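PDB 1WU2: molybdopterin biosynthesis moeA protein from Pyrococcus horikoshii, which probably acts late in molybdenum cofactor biosynthesis, where MoeA proteins promote insertion of molybdate into molybdopterin. Local coordinates for residues 44-50 with 169-174; 68-73 with 131-137; 211-216 with 298-304; 326-332 with 389-395. One frame throughout, in Å; residues are numbered along the deposited sequence.

Interaction 1 of 4, residues 44-50 with 169-174; sequences IVTEFDI and LKALGI
The phenyl ring of F48 meets the helix end through its edge: the carbonyl oxygen of L172 lies near the ring plane, with F48 CE1 3.5 Å from L172 O. That oxygen also receives a hydrogen bond from a water, which in turn accepts one from E47 N, so a single solvent molecule links the two backbones where no direct hydrogen bond does. Away from the ring, L172 CD1 lies 3.6 Å from T46 CB and L172 CD2 3.6 Å from T46 OG1. T46 OG1, anti to its own backbone N (chi1 180°), turns back along its segment and donates to a lone pair of F48 O at 2.7 Å. I44 CG2 sits among three tips, nearest to I174 CD1 at 3.6 Å, with L172 CD1 and L169 CD2 slightly farther off. I50 CD1 reaches A171 CB at 4.1 Å. In the second subunit, P198 packs on F48 and F203 on I50, so the contact forms part of the dimer interface. G173, with positive phi, ends helix 163-171 in a Schellman motif, and the apolar residues around it pack on I44 of strand 44-45, which pairs with strand 153-155 in the MoeA N-terminal region.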
# COMPACT_ATOMS: atom_id res chain seq x y z
N ILE A 44 -8.89 -3.95 -20.17
CA ILE A 44 -9.84 -5.05 -20.07
C ILE A 44 -11.18 -4.53 -20.55
O ILE A 44 -11.74 -3.60 -19.97
CB ILE A 44 -9.94 -5.54 -18.60
CG1 ILE A 44 -8.58 -6.00 -18.08
CG2 ILE A 44 -10.96 -6.67 -18.48
CD1 ILE A 44 -7.97 -7.17 -18.82
N VAL A 45 -11.69 -5.11 -21.63
CA VAL A 45 -12.98 -4.73 -22.20
C VAL A 45 -13.98 -5.85 -21.94
O VAL A 45 -13.73 -7.01 -22.24
CB VAL A 45 -12.87 -4.49 -23.73
CG1 VAL A 45 -14.21 -4.03 -24.29
CG2 VAL A 45 -11.78 -3.48 -24.04
N THR A 46 -15.12 -5.48 -21.37
CA THR A 46 -16.21 -6.42 -21.12
C THR A 46 -16.92 -6.82 -22.42
O THR A 46 -17.12 -5.99 -23.30
CB THR A 46 -17.21 -5.83 -20.09
OG1 THR A 46 -18.28 -6.76 -19.86
CG2 THR A 46 -17.93 -4.59 -20.61
N GLU A 47 -17.29 -8.09 -22.52
CA GLU A 47 -18.10 -8.59 -23.63
C GLU A 47 -19.56 -8.80 -23.18
O GLU A 47 -20.38 -9.29 -23.96
CB GLU A 47 -17.52 -9.90 -24.19
CG GLU A 47 -16.25 -9.75 -25.03
CD GLU A 47 -16.41 -8.79 -26.20
OE1 GLU A 47 -17.23 -9.06 -27.10
OE2 GLU A 47 -15.73 -7.75 -26.23
N PHE A 48 -19.86 -8.43 -21.94
CA PHE A 48 -21.20 -8.55 -21.37
C PHE A 48 -21.69 -7.22 -20.79
O PHE A 48 -20.91 -6.46 -20.22
CB PHE A 48 -21.20 -9.60 -20.26
CG PHE A 48 -20.62 -10.93 -20.67
CD1 PHE A 48 -19.28 -11.23 -20.44
CD2 PHE A 48 -21.42 -11.90 -21.28
CE1 PHE A 48 -18.75 -12.45 -20.81
CE2 PHE A 48 -20.89 -13.13 -21.65
CZ PHE A 48 -19.55 -13.41 -21.42
N ASP A 49 -22.98 -6.95 -20.96
CA ASP A 49 -23.68 -5.90 -20.23
C ASP A 49 -24.01 -6.41 -18.82
O ASP A 49 -24.49 -7.54 -18.67
CB ASP A 49 -25.00 -5.53 -20.92
CG ASP A 49 -24.81 -4.84 -22.25
OD1 ASP A 49 -24.34 -3.69 -22.27
OD2 ASP A 49 -25.13 -5.37 -23.33
N ILE A 50 -23.76 -5.59 -17.81
CA ILE A 50 -24.17 -5.88 -16.44
C ILE A 50 -24.97 -4.69 -15.91
O ILE A 50 -24.43 -3.59 -15.82
CB ILE A 50 -22.94 -6.14 -15.53
CG1 ILE A 50 -22.15 -7.35 -16.04
CG2 ILE A 50 -23.39 -6.38 -14.08
CD1 ILE A 50 -20.78 -7.51 -15.41
N LEU A 169 -13.19 -8.74 -12.61
CA LEU A 169 -12.63 -9.68 -13.57
C LEU A 169 -13.45 -10.97 -13.58
O LEU A 169 -13.70 -11.53 -14.65
CB LEU A 169 -11.16 -9.97 -13.25
CG LEU A 169 -10.16 -8.86 -13.59
CD1 LEU A 169 -8.78 -9.18 -13.03
CD2 LEU A 169 -10.08 -8.65 -15.09
N LYS A 170 -13.87 -11.43 -12.41
CA LYS A 170 -14.72 -12.61 -12.32
C LYS A 170 -16.12 -12.33 -12.87
O LYS A 170 -16.76 -13.23 -13.42
CB LYS A 170 -14.84 -13.11 -10.88
CG LYS A 170 -15.31 -14.56 -10.80
CD LYS A 170 -15.48 -15.03 -9.37
CE LYS A 170 -16.15 -16.40 -9.33
NZ LYS A 170 -15.95 -17.07 -8.01
N ALA A 171 -16.58 -11.09 -12.73
CA ALA A 171 -17.88 -10.68 -13.27
C ALA A 171 -17.87 -10.72 -14.80
O ALA A 171 -18.91 -10.95 -15.42
CB ALA A 171 -18.25 -9.28 -12.78
N LEU A 172 -16.70 -10.50 -15.40
CA LEU A 172 -16.53 -10.54 -16.85
C LEU A 172 -16.18 -11.94 -17.38
O LEU A 172 -16.05 -12.13 -18.59
CB LEU A 172 -15.42 -9.56 -17.28
CG LEU A 172 -15.48 -8.08 -16.89
CD1 LEU A 172 -14.73 -7.24 -17.92
CD2 LEU A 172 -16.89 -7.55 -16.69
N GLY A 173 -16.02 -12.91 -16.49
CA GLY A 173 -15.71 -14.28 -16.87
C GLY A 173 -14.25 -14.54 -17.23
O GLY A 173 -13.96 -15.44 -18.01
N ILE A 174 -13.34 -13.75 -16.68
CA ILE A 174 -11.91 -13.91 -16.93
C ILE A 174 -11.30 -14.76 -15.81
O ILE A 174 -11.25 -14.33 -14.66
CB ILE A 174 -11.20 -12.54 -17.01
CG1 ILE A 174 -11.80 -11.69 -18.14
CG2 ILE A 174 -9.70 -12.71 -17.26
CD1 ILE A 174 -11.63 -10.20 -17.93
O HOH W 1 -15.59 -10.28 -20.78

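Interaction 2 of 4, residues 68-73 with 131-137; sequences TFQARE and VLRPVAP
V135 N donates to T68 OG1 at 3.0 Å with an angle of 162° at the hydrogen, the one direct hydrogen bond between the two loops. With chi1 at 65°, the hydroxyl of T68 stands between its own backbone N and carbonyl carbon; A65 O is its second partner, so this buried oxygen joins three pieces of backbone. At the other end the polar link is looser. E73 OE1 and R133 NH1 form a long salt bridge of 3.8 Å, the oxygen well out of the guanidinium plane, while E73 CB lies over one face of that group. A water accepts from E73 N and, weakly, from R133 NH2. Between these ends the backbones run close: P134 CA makes a CA-H...O contact with T68 O at 3.2 Å, on the type I turn formed by T68 to A71. On the buried side, T68 CG2 meets V131 CG1 at 3.6 Å, and the F69 ring presents its edge to V135 O, with F69 CE1 3.6 Å away. The chemistry implies a directional bond at the buried end, where T68 and V135 pack on I63, and probably only a loose, mainly electrostatic attraction at the exposed end, with one bridging water.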
# COMPACT_ATOMS: atom_id res chain seq x y z
N THR A 68 -48.47 10.04 -17.18
CA THR A 68 -48.68 10.61 -15.85
C THR A 68 -48.14 12.04 -15.71
O THR A 68 -48.02 12.55 -14.60
CB THR A 68 -48.02 9.70 -14.79
OG1 THR A 68 -46.60 9.69 -14.98
CG2 THR A 68 -48.43 8.25 -14.98
N PHE A 69 -47.82 12.69 -16.83
CA PHE A 69 -47.25 14.04 -16.79
C PHE A 69 -48.23 15.08 -16.27
O PHE A 69 -47.82 16.09 -15.69
CB PHE A 69 -46.73 14.44 -18.19
CG PHE A 69 -45.43 13.78 -18.59
CD1 PHE A 69 -44.78 12.87 -17.75
CD2 PHE A 69 -44.86 14.07 -19.82
CE1 PHE A 69 -43.58 12.28 -18.14
CE2 PHE A 69 -43.67 13.47 -20.22
CZ PHE A 69 -43.03 12.58 -19.38
N GLN A 70 -49.53 14.83 -16.45
CA GLN A 70 -50.58 15.73 -15.97
C GLN A 70 -51.24 15.15 -14.72
O GLN A 70 -52.46 15.25 -14.54
CB GLN A 70 -51.60 15.99 -17.08
CG GLN A 70 -51.29 17.19 -17.98
CD GLN A 70 -49.86 17.21 -18.49
OE1 GLN A 70 -49.55 16.61 -19.52
NE2 GLN A 70 -48.98 17.90 -17.77
N ALA A 71 -50.44 14.55 -13.85
CA ALA A 71 -50.93 13.91 -12.63
C ALA A 71 -50.71 14.81 -11.43
O ALA A 71 -49.61 15.33 -11.23
CB ALA A 71 -50.24 12.57 -12.42
N ARG A 72 -51.77 15.00 -10.64
CA ARG A 72 -51.72 15.81 -9.43
C ARG A 72 -52.52 15.12 -8.32
O ARG A 72 -53.05 14.03 -8.52
CB ARG A 72 -52.26 17.22 -9.71
CG ARG A 72 -51.36 18.06 -10.60
CD ARG A 72 -52.02 19.30 -11.20
NE ARG A 72 -51.97 19.31 -12.66
CZ ARG A 72 -52.98 18.99 -13.48
NH1 ARG A 72 -54.18 18.63 -13.00
NH2 ARG A 72 -52.80 19.04 -14.79
N GLU A 73 -52.59 15.75 -7.15
CA GLU A 73 -53.36 15.20 -6.03
C GLU A 73 -54.86 15.16 -6.36
O GLU A 73 -55.56 14.22 -5.98
CB GLU A 73 -53.11 16.00 -4.75
CG GLU A 73 -53.92 15.58 -3.53
CD GLU A 73 -53.79 14.11 -3.20
OE1 GLU A 73 -52.68 13.68 -2.81
OE2 GLU A 73 -54.79 13.38 -3.30
N VAL A 131 -52.29 7.02 -9.88
CA VAL A 131 -51.02 7.73 -9.72
C VAL A 131 -51.31 9.21 -9.49
O VAL A 131 -52.01 9.86 -10.27
CB VAL A 131 -50.08 7.50 -10.94
CG1 VAL A 131 -50.79 7.78 -12.27
CG2 VAL A 131 -48.83 8.35 -10.82
N LEU A 132 -50.76 9.73 -8.39
CA LEU A 132 -51.05 11.08 -7.92
C LEU A 132 -49.96 12.09 -8.29
O LEU A 132 -50.15 13.30 -8.11
CB LEU A 132 -51.24 11.06 -6.40
CG LEU A 132 -52.09 9.91 -5.85
CD1 LEU A 132 -51.91 9.75 -4.34
CD2 LEU A 132 -53.56 10.13 -6.18
N ARG A 133 -48.83 11.60 -8.81
CA ARG A 133 -47.71 12.46 -9.17
C ARG A 133 -47.02 12.00 -10.45
O ARG A 133 -47.02 10.81 -10.77
CB ARG A 133 -46.69 12.50 -8.02
CG ARG A 133 -46.77 13.75 -7.16
CD ARG A 133 -47.68 13.61 -5.95
NE ARG A 133 -48.13 14.90 -5.43
CZ ARG A 133 -48.71 15.07 -4.24
NH1 ARG A 133 -48.92 14.04 -3.42
NH2 ARG A 133 -49.08 16.29 -3.85
N PRO A 134 -46.41 12.93 -11.19
CA PRO A 134 -45.72 12.58 -12.44
C PRO A 134 -44.52 11.65 -12.25
O PRO A 134 -43.68 11.89 -11.37
CB PRO A 134 -45.27 13.94 -13.00
CG PRO A 134 -46.10 14.94 -12.29
CD PRO A 134 -46.33 14.38 -10.93
N VAL A 135 -44.45 10.62 -13.08
CA VAL A 135 -43.38 9.64 -13.06
C VAL A 135 -42.40 9.97 -14.18
O VAL A 135 -42.80 10.19 -15.32
CB VAL A 135 -43.95 8.21 -13.26
CG1 VAL A 135 -42.83 7.17 -13.36
CG2 VAL A 135 -44.91 7.86 -12.13
N ALA A 136 -41.11 10.00 -13.85
CA ALA A 136 -40.06 10.29 -14.82
C ALA A 136 -39.80 9.07 -15.71
O ALA A 136 -39.93 7.94 -15.26
CB ALA A 136 -38.78 10.69 -14.11
N PRO A 137 -39.45 9.31 -16.98
CA PRO A 137 -38.94 8.23 -17.84
C PRO A 137 -37.66 7.63 -17.27
O PRO A 137 -36.71 8.35 -16.98
CB PRO A 137 -38.67 8.93 -19.17
CG PRO A 137 -39.49 10.17 -19.14
CD PRO A 137 -39.53 10.59 -17.71
O HOH W 2 -49.82 17.48 -6.85

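Interaction 3 of 4, residues 211-216 with 298-304; sequences TNSIML and GYPVSVF
P300, V303 and M215 pack closely where two helices begin side by side in the probable molybdopterin-binding domain, an alpha/beta fold whose mixed sheet has a parallel core. The N-to-C directions of segments 212-216 and 300-304 differ by 30°, and their axes come no closer than 10.7 Å, a distance bridged by side chains. M215, a selenomethionine, leaves its helix with CG anti to the backbone N (chi1 -175°) and bends at its last torsion, which brings CE to 3.5 Å from P300 O and 3.7 Å from V303 CG1. L216 CD2 also lies 3.7 Å from V303 CG1, so one methyl touches two successive residues of the facing helix. I256 packs on L216 and V303, and L369 on M215, helping to bury this part. T211 CG2 approaches P300 CG at 3.9 Å, and A171 of the second subunit packs on T211. The other side is more open: G298 and Y299 are partly exposed, and the CB of Y299 points away from helix 212-222. N212 joins the two regimes through its amide: V303 CG2 lies 3.4 Å from ND2, OD1 is 3.3 Å from P300 CA, and ND2 donates a weak, bent hydrogen bond to G298 O at 2.6 Å, the angle at the hydrogen being 126°.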
# COMPACT_ATOMS: atom_id res chain seq x y z
N THR A 211 22.87 -5.86 5.50
CA THR A 211 21.48 -5.48 5.72
C THR A 211 20.74 -5.04 4.45
O THR A 211 19.54 -5.23 4.33
CB THR A 211 21.46 -4.37 6.82
OG1 THR A 211 21.33 -4.98 8.11
CG2 THR A 211 20.25 -3.48 6.72
N ASN A 212 21.47 -4.46 3.49
CA ASN A 212 20.86 -3.93 2.28
C ASN A 212 20.28 -4.98 1.34
O ASN A 212 19.39 -4.66 0.55
CB ASN A 212 21.88 -3.10 1.50
CG ASN A 212 22.23 -1.81 2.20
OD1 ASN A 212 21.51 -1.36 3.10
ND2 ASN A 212 23.34 -1.21 1.81
N SER A 213 20.77 -6.21 1.42
CA SER A 213 20.30 -7.26 0.54
C SER A 213 18.84 -7.57 0.81
O SER A 213 18.00 -7.47 -0.08
CB SER A 213 21.13 -8.53 0.70
OG SER A 213 20.72 -9.50 -0.25
N ILE A 214 18.55 -7.93 2.06
CA ILE A 214 17.19 -8.26 2.47
C ILE A 214 16.23 -7.07 2.35
O ILE A 214 15.06 -7.26 2.04
CB ILE A 214 17.17 -8.88 3.90
CG1 ILE A 214 15.78 -9.41 4.27
CG2 ILE A 214 17.63 -7.87 4.95
CD1 ILE A 214 15.20 -10.40 3.29
N MSE A 215 16.73 -5.86 2.57
CA MSE A 215 15.89 -4.66 2.45
C MSE A 215 15.52 -4.41 1.00
O MSE A 215 14.38 -4.07 0.70
CB MSE A 215 16.57 -3.42 3.02
CG MSE A 215 15.66 -2.20 3.02
SE MSE A 215 16.47 -0.61 3.77
CE MSE A 215 17.73 -0.22 2.36
N LEU A 216 16.49 -4.56 0.10
CA LEU A 216 16.24 -4.39 -1.32
C LEU A 216 15.36 -5.49 -1.90
O LEU A 216 14.60 -5.24 -2.83
CB LEU A 216 17.56 -4.31 -2.10
CG LEU A 216 18.33 -2.98 -1.96
CD1 LEU A 216 19.73 -3.12 -2.55
CD2 LEU A 216 17.57 -1.84 -2.62
N GLY A 298 25.47 1.61 -0.13
CA GLY A 298 25.92 0.70 0.92
C GLY A 298 25.39 0.94 2.32
O GLY A 298 25.31 -0.01 3.10
N TYR A 299 25.05 2.18 2.66
CA TYR A 299 24.47 2.46 3.97
C TYR A 299 22.94 2.50 3.85
O TYR A 299 22.41 3.19 2.99
CB TYR A 299 25.05 3.76 4.54
CG TYR A 299 26.43 3.54 5.14
CD1 TYR A 299 27.53 4.28 4.70
CD2 TYR A 299 26.64 2.57 6.12
CE1 TYR A 299 28.81 4.06 5.23
CE2 TYR A 299 27.90 2.34 6.65
CZ TYR A 299 28.98 3.09 6.21
OH TYR A 299 30.22 2.86 6.74
N PRO A 300 22.24 1.75 4.71
CA PRO A 300 20.79 1.54 4.57
C PRO A 300 19.95 2.79 4.33
O PRO A 300 19.10 2.77 3.44
CB PRO A 300 20.41 0.90 5.91
CG PRO A 300 21.62 0.19 6.35
CD PRO A 300 22.78 1.02 5.87
N VAL A 301 20.18 3.85 5.09
CA VAL A 301 19.40 5.08 4.92
C VAL A 301 19.60 5.65 3.52
O VAL A 301 18.65 6.08 2.87
CB VAL A 301 19.77 6.15 5.98
CG1 VAL A 301 19.01 7.45 5.72
CG2 VAL A 301 19.48 5.63 7.39
N SER A 302 20.84 5.64 3.06
CA SER A 302 21.20 6.14 1.73
C SER A 302 20.68 5.27 0.57
O SER A 302 20.33 5.79 -0.48
CB SER A 302 22.71 6.30 1.64
OG SER A 302 23.11 6.83 0.39
N VAL A 303 20.65 3.95 0.75
CA VAL A 303 20.10 3.04 -0.25
C VAL A 303 18.59 3.23 -0.40
O VAL A 303 18.06 3.14 -1.50
CB VAL A 303 20.39 1.55 0.11
CG1 VAL A 303 19.56 0.59 -0.76
CG2 VAL A 303 21.86 1.25 -0.05
N PHE A 304 17.92 3.51 0.71
CA PHE A 304 16.46 3.69 0.74
C PHE A 304 16.06 4.92 -0.06
O PHE A 304 15.12 4.87 -0.85
CB PHE A 304 15.99 3.82 2.19
CG PHE A 304 14.49 3.91 2.34
CD1 PHE A 304 13.71 2.76 2.41
CD2 PHE A 304 13.86 5.15 2.46
CE1 PHE A 304 12.34 2.84 2.56
CE2 PHE A 304 12.49 5.24 2.61
CZ PHE A 304 11.72 4.08 2.67

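Interaction 4 of 4, residues 326-332 with 389-395; sequences VKVKAIL and EEVWITL
V328, A330, I393 and L395 form the apolar centre of an antiparallel strand pair in the mixed sheet of the MoeA C-terminal region. V328 CG2 lies 3.9 Å from L395 CG, and V328 CB is 4.1 Å from I393 CG1. Farther along, L332 CD1 reaches V391 CG2 at 4.0 Å, the two side chains crossing at about a right angle. I393 CG1 occupies the position between its backbone N and carbonyl carbon (chi1 64°), which sets it over the neighbouring strand, near V328 O. Y350 packs on V328, A330 and I393, while V328 of the second subunit meets V328 here, bringing the apolar side to the dimer interface. Six backbone hydrogen bonds fasten the strands, from L395 N to V326 O at one end to L332 N and E389 O at the other. The short axes diverge from strict antiparallel, at 142°, as expected for a twisted sheet. The opposite face carries K327, K329, I331, E390, W392 and T394. There K329 CB sits over one face of the W392 indole, toward its rim and 4.1 Å from CZ3, and G353 of the second subunit packs on W392. Beyond the indole, the bent K329 chain crosses E390 at a slant, its CD and CE nearest the carboxylate: the ammonium NZ remains 4.1 Å from E390 OE2, too far for a salt bridge, whereas K329 CE approaches that oxygen to 3.5 Å.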
# COMPACT_ATOMS: atom_id res chain seq x y z
N VAL A 326 1.25 7.60 -3.27
CA VAL A 326 0.25 8.54 -2.78
C VAL A 326 0.93 9.82 -2.29
O VAL A 326 1.85 9.76 -1.48
CB VAL A 326 -0.54 7.95 -1.59
CG1 VAL A 326 -1.78 8.79 -1.30
CG2 VAL A 326 -0.92 6.50 -1.86
N LYS A 327 0.47 10.96 -2.80
CA LYS A 327 0.93 12.26 -2.31
C LYS A 327 -0.11 12.87 -1.38
O LYS A 327 -1.31 12.89 -1.69
CB LYS A 327 1.22 13.19 -3.48
CG LYS A 327 2.57 12.95 -4.14
CD LYS A 327 3.21 14.24 -4.65
CE LYS A 327 4.62 14.00 -5.19
NZ LYS A 327 4.71 12.76 -6.03
N VAL A 328 0.36 13.37 -0.24
CA VAL A 328 -0.50 13.85 0.84
C VAL A 328 -0.10 15.27 1.25
O VAL A 328 1.08 15.60 1.35
CB VAL A 328 -0.40 12.92 2.07
CG1 VAL A 328 -1.29 13.41 3.20
CG2 VAL A 328 -0.77 11.49 1.69
N LYS A 329 -1.11 16.11 1.49
CA LYS A 329 -0.91 17.47 1.99
C LYS A 329 -0.79 17.43 3.52
O LYS A 329 -1.60 16.78 4.18
CB LYS A 329 -2.09 18.35 1.58
CG LYS A 329 -2.02 19.82 2.02
CD LYS A 329 -3.41 20.46 2.08
CE LYS A 329 -3.52 21.68 1.17
NZ LYS A 329 -4.93 22.13 1.00
N ALA A 330 0.20 18.13 4.07
CA ALA A 330 0.46 18.10 5.51
C ALA A 330 1.08 19.40 6.02
O ALA A 330 1.84 20.05 5.32
CB ALA A 330 1.35 16.93 5.85
N ILE A 331 0.74 19.76 7.26
CA ILE A 331 1.34 20.90 7.92
C ILE A 331 2.63 20.45 8.59
O ILE A 331 2.64 19.46 9.31
CB ILE A 331 0.37 21.51 8.96
CG1 ILE A 331 -0.91 21.98 8.27
CG2 ILE A 331 1.03 22.67 9.72
CD1 ILE A 331 -2.11 21.10 8.53
N LEU A 332 3.71 21.19 8.36
CA LEU A 332 5.03 20.80 8.82
C LEU A 332 5.24 21.17 10.28
O LEU A 332 5.03 22.32 10.67
CB LEU A 332 6.09 21.46 7.94
CG LEU A 332 7.50 20.88 7.92
CD1 LEU A 332 7.51 19.44 7.45
CD2 LEU A 332 8.37 21.75 7.02
N GLU A 389 4.21 25.87 7.37
CA GLU A 389 4.11 25.73 5.91
C GLU A 389 3.51 24.38 5.55
O GLU A 389 3.88 23.36 6.12
CB GLU A 389 5.49 25.85 5.25
CG GLU A 389 5.98 27.26 5.01
CD GLU A 389 7.04 27.32 3.92
OE1 GLU A 389 6.70 27.10 2.74
OE2 GLU A 389 8.22 27.59 4.25
N GLU A 390 2.59 24.38 4.59
CA GLU A 390 2.06 23.15 4.03
C GLU A 390 3.05 22.55 3.04
O GLU A 390 3.65 23.26 2.23
CB GLU A 390 0.72 23.40 3.35
CG GLU A 390 -0.36 23.84 4.32
CD GLU A 390 -1.74 23.87 3.68
OE1 GLU A 390 -1.89 24.52 2.62
OE2 GLU A 390 -2.66 23.23 4.23
N VAL A 391 3.23 21.23 3.11
CA VAL A 391 4.16 20.51 2.25
C VAL A 391 3.50 19.26 1.68
O VAL A 391 2.53 18.74 2.24
CB VAL A 391 5.44 20.10 3.02
CG1 VAL A 391 6.21 21.33 3.46
CG2 VAL A 391 5.11 19.20 4.22
N TRP A 392 4.04 18.79 0.56
CA TRP A 392 3.59 17.57 -0.09
C TRP A 392 4.59 16.47 0.21
O TRP A 392 5.80 16.65 0.05
CB TRP A 392 3.45 17.79 -1.59
CG TRP A 392 2.45 18.84 -1.91
CD1 TRP A 392 2.68 20.18 -2.03
CD2 TRP A 392 1.05 18.66 -2.10
NE1 TRP A 392 1.51 20.84 -2.30
CE2 TRP A 392 0.49 19.93 -2.35
CE3 TRP A 392 0.20 17.54 -2.09
CZ2 TRP A 392 -0.88 20.12 -2.59
CZ3 TRP A 392 -1.15 17.73 -2.33
CH2 TRP A 392 -1.68 19.00 -2.57
N ILE A 393 4.08 15.33 0.67
CA ILE A 393 4.92 14.19 1.04
C ILE A 393 4.44 12.93 0.33
O ILE A 393 3.30 12.87 -0.13
CB ILE A 393 4.92 14.00 2.58
CG1 ILE A 393 3.52 13.64 3.10
CG2 ILE A 393 5.43 15.25 3.26
CD1 ILE A 393 3.48 13.30 4.57
N THR A 394 5.32 11.94 0.24
CA THR A 394 5.01 10.67 -0.39
C THR A 394 4.99 9.59 0.68
O THR A 394 5.97 9.43 1.41
CB THR A 394 6.05 10.34 -1.47
OG1 THR A 394 6.07 11.38 -2.45
CG2 THR A 394 5.66 9.09 -2.26
N LEU A 395 3.89 8.85 0.77
CA LEU A 395 3.79 7.75 1.72
C LEU A 395 4.68 6.59 1.30
O LEU A 395 4.89 6.34 0.11
CB LEU A 395 2.34 7.27 1.84
CG LEU A 395 1.32 8.30 2.33
CD1 LEU A 395 -0.02 7.62 2.56
CD2 LEU A 395 1.78 9.02 3.59

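How the interactions relate
Interaction 3 is the most buried of the four, whereas interactions 1, 2 and 4 mix buried and exposed residues. Interaction 2 lies at the far end of the elongated chain, about 71 Å from interaction 3 between centres, and touches no other subunit; the other three reach the second subunit. Interactions 1 and 3 meet across the dimer, since A171 of one chain packs on T211 of the other. Interactions 3 and 4 are consecutive, helix 300-319 leading to strand 327-332, with nearest atoms about 8 Å apart. Chemistry follows architecture: regular backbone bonding in interaction 4, side-chain packing between helices in interaction 3, apolar packing with one bridging water in interaction 1, and a hydroxyl-backbone bond with a loose ion pair in interaction 2.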